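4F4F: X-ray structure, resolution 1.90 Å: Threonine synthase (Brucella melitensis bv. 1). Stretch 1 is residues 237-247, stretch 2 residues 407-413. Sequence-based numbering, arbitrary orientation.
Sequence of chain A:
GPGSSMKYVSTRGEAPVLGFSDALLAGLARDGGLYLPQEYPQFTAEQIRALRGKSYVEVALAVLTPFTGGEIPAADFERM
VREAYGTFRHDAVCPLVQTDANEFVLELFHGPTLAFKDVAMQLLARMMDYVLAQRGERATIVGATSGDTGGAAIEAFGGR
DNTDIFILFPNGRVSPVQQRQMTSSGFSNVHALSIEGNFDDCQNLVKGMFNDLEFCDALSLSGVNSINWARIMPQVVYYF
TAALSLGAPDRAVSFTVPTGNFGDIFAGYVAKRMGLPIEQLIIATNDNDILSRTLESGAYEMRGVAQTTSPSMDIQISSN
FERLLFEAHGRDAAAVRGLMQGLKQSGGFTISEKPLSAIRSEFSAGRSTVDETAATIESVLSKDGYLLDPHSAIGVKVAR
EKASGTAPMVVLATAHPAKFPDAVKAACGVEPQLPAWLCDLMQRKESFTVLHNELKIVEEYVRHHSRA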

# COMPACT_ATOMS: atom_id res chain seq x y z
N VAL A 237 -8.14 8.62 0.83
CA VAL A 237 -9.33 8.99 0.12
C VAL A 237 -10.46 7.98 0.33
O VAL A 237 -11.60 8.37 0.59
CB VAL A 237 -9.05 9.20 -1.38
CG1 VAL A 237 -10.34 9.56 -2.10
CG2 VAL A 237 -8.01 10.34 -1.59
N TYR A 238 -10.18 6.69 0.18
CA TYR A 238 -11.27 5.74 0.17
C TYR A 238 -11.91 5.54 1.55
O TYR A 238 -13.04 5.08 1.66
CB TYR A 238 -10.93 4.44 -0.52
CG TYR A 238 -9.69 3.77 -0.05
CD1 TYR A 238 -9.64 3.15 1.18
CD2 TYR A 238 -8.60 3.64 -0.89
CE1 TYR A 238 -8.48 2.50 1.60
CE2 TYR A 238 -7.46 2.98 -0.48
CZ TYR A 238 -7.41 2.42 0.76
OH TYR A 238 -6.24 1.75 1.14
N TYR A 239 -11.19 5.93 2.60
CA TYR A 239 -11.83 6.00 3.92
C TYR A 239 -12.92 7.07 3.95
O TYR A 239 -14.03 6.80 4.37
CB TYR A 239 -10.82 6.25 5.02
CG TYR A 239 -9.91 5.09 5.21
CD1 TYR A 239 -10.26 4.07 6.07
CD2 TYR A 239 -8.70 5.02 4.55
CE1 TYR A 239 -9.41 2.99 6.26
CE2 TYR A 239 -7.87 3.92 4.69
CZ TYR A 239 -8.24 2.93 5.58
OH TYR A 239 -7.41 1.88 5.78
N PHE A 240 -12.63 8.24 3.39
CA PHE A 240 -13.66 9.25 3.20
C PHE A 240 -14.83 8.80 2.31
O PHE A 240 -16.00 8.98 2.67
CB PHE A 240 -13.06 10.55 2.63
CG PHE A 240 -12.39 11.42 3.69
CD1 PHE A 240 -11.09 11.18 4.10
CD2 PHE A 240 -13.06 12.49 4.25
CE1 PHE A 240 -10.47 11.99 5.04
CE2 PHE A 240 -12.46 13.28 5.21
CZ PHE A 240 -11.16 13.04 5.60
N THR A 241 -14.53 8.25 1.14
CA THR A 241 -15.61 7.93 0.19
C THR A 241 -16.52 6.81 0.76
O THR A 241 -17.76 6.90 0.67
CB THR A 241 -15.09 7.62 -1.21
OG1 THR A 241 -14.22 6.45 -1.18
CG2 THR A 241 -14.35 8.87 -1.80
N ALA A 242 -15.93 5.77 1.32
CA ALA A 242 -16.72 4.72 1.97
C ALA A 242 -17.57 5.28 3.12
O ALA A 242 -18.76 5.00 3.21
CB ALA A 242 -15.81 3.61 2.49
N ALA A 243 -16.97 6.10 3.98
CA ALA A 243 -17.67 6.63 5.15
C ALA A 243 -18.79 7.58 4.69
O ALA A 243 -19.88 7.60 5.29
CB ALA A 243 -16.72 7.34 6.12
N LEU A 244 -18.56 8.33 3.62
CA LEU A 244 -19.62 9.19 3.08
C LEU A 244 -20.80 8.39 2.55
O LEU A 244 -21.96 8.77 2.73
CB LEU A 244 -19.08 10.07 1.94
CG LEU A 244 -18.19 11.23 2.33
CD1 LEU A 244 -17.43 11.76 1.06
CD2 LEU A 244 -19.05 12.32 3.02
N SER A 245 -20.54 7.23 1.96
CA SER A 245 -21.64 6.40 1.47
C SER A 245 -22.51 5.97 2.66
O SER A 245 -23.72 5.88 2.52
CB SER A 245 -21.13 5.14 0.72
OG SER A 245 -20.47 5.48 -0.49
N LEU A 246 -21.89 5.73 3.81
CA LEU A 246 -22.60 5.27 5.00
C LEU A 246 -23.10 6.34 5.96
O LEU A 246 -23.68 6.02 7.01
CB LEU A 246 -21.75 4.22 5.74
CG LEU A 246 -21.25 3.12 4.80
CD1 LEU A 246 -20.25 2.24 5.56
CD2 LEU A 246 -22.41 2.33 4.23
N GLY A 247 -22.94 7.60 5.58
CA GLY A 247 -23.58 8.67 6.29
C GLY A 247 -22.67 9.60 7.05
O GLY A 247 -23.15 10.48 7.79
N ALA A 407 -21.44 0.89 15.19
CA ALA A 407 -20.99 1.43 13.91
C ALA A 407 -21.05 0.39 12.79
O ALA A 407 -20.76 -0.78 13.02
CB ALA A 407 -19.58 1.99 14.02
N PRO A 408 -21.34 0.83 11.55
CA PRO A 408 -21.17 -0.04 10.41
C PRO A 408 -19.69 -0.38 10.20
O PRO A 408 -18.82 0.47 10.42
CB PRO A 408 -21.63 0.82 9.24
CG PRO A 408 -21.41 2.21 9.70
CD PRO A 408 -21.73 2.20 11.14
N MET A 409 -19.45 -1.62 9.80
CA MET A 409 -18.10 -2.12 9.54
C MET A 409 -17.83 -2.21 8.04
O MET A 409 -18.59 -2.84 7.28
CB MET A 409 -17.94 -3.51 10.18
CG MET A 409 -16.55 -4.12 10.00
SD MET A 409 -15.23 -3.10 10.69
CE MET A 409 -15.47 -3.43 12.43
N VAL A 410 -16.73 -1.61 7.64
CA VAL A 410 -16.24 -1.69 6.31
C VAL A 410 -14.96 -2.50 6.35
O VAL A 410 -14.00 -2.15 7.09
CB VAL A 410 -15.95 -0.30 5.77
CG1 VAL A 410 -15.32 -0.40 4.38
CG2 VAL A 410 -17.24 0.55 5.76
N VAL A 411 -14.94 -3.59 5.61
CA VAL A 411 -13.77 -4.45 5.52
C VAL A 411 -13.14 -4.17 4.16
O VAL A 411 -13.80 -4.27 3.14
CB VAL A 411 -14.17 -5.95 5.57
CG1 VAL A 411 -12.94 -6.83 5.53
CG2 VAL A 411 -15.01 -6.26 6.81
N LEU A 412 -11.87 -3.86 4.16
CA LEU A 412 -11.12 -3.61 2.93
C LEU A 412 -10.80 -4.93 2.23
O LEU A 412 -10.13 -5.83 2.81
CB LEU A 412 -9.82 -2.85 3.22
CG LEU A 412 -9.84 -1.33 3.34
CD1 LEU A 412 -10.99 -0.83 4.20
CD2 LEU A 412 -8.47 -0.72 3.72
N ALA A 413 -11.31 -5.06 1.01
CA ALA A 413 -10.96 -6.16 0.13
C ALA A 413 -9.78 -5.73 -0.76
O ALA A 413 -9.94 -4.95 -1.69
CB ALA A 413 -12.17 -6.62 -0.68

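Helix 237–245 lies across strand 409–413 with the axes 10.2 Å apart at closest approach and the chain directions running at 143°, closer to antiparallel than parallel. No hydrogen bond links the two stretches; each backbone is held apart from the other, and the contact is made by apolar side chains fitting together. Val410 and Leu412 of the strand, and Pro408 in the loop just before it, point toward the first stretch, whereas Met409 points away. Stretch 1 answers with Tyr238 and Ala242 from the helix and with Leu246 just after residue 245, spaced four residues apart along the same side.

At one end, Leu412 (chi1 m, chi2 p) sets its CD2 methyl against the outer parts of two neighbouring tyrosines, 3.9 Å from CE1 of Tyr238 and 3.5 Å from OH of Tyr239. Both rings meet the methyl obliquely. The Tyr239 hydroxyl is hydrogen-bonded elsewhere in the structure, so its closeness to a methyl leaves no polar group unsatisfied.

In the middle, the small Ala242 offers little bulk, and its CB sits 4.5 Å from CG1 of Val410, a loose contact where the CA atoms of the two residues are 7.8 Å apart. Beyond it, Leu246 fills the space beside the strand: its CD1 packs 3.5 Å from CG2 of Val410 and 4.2 Å from CB of Pro408, bridging the two side chains. Gly247, with positive phi, then closes the helix in a Schellman motif.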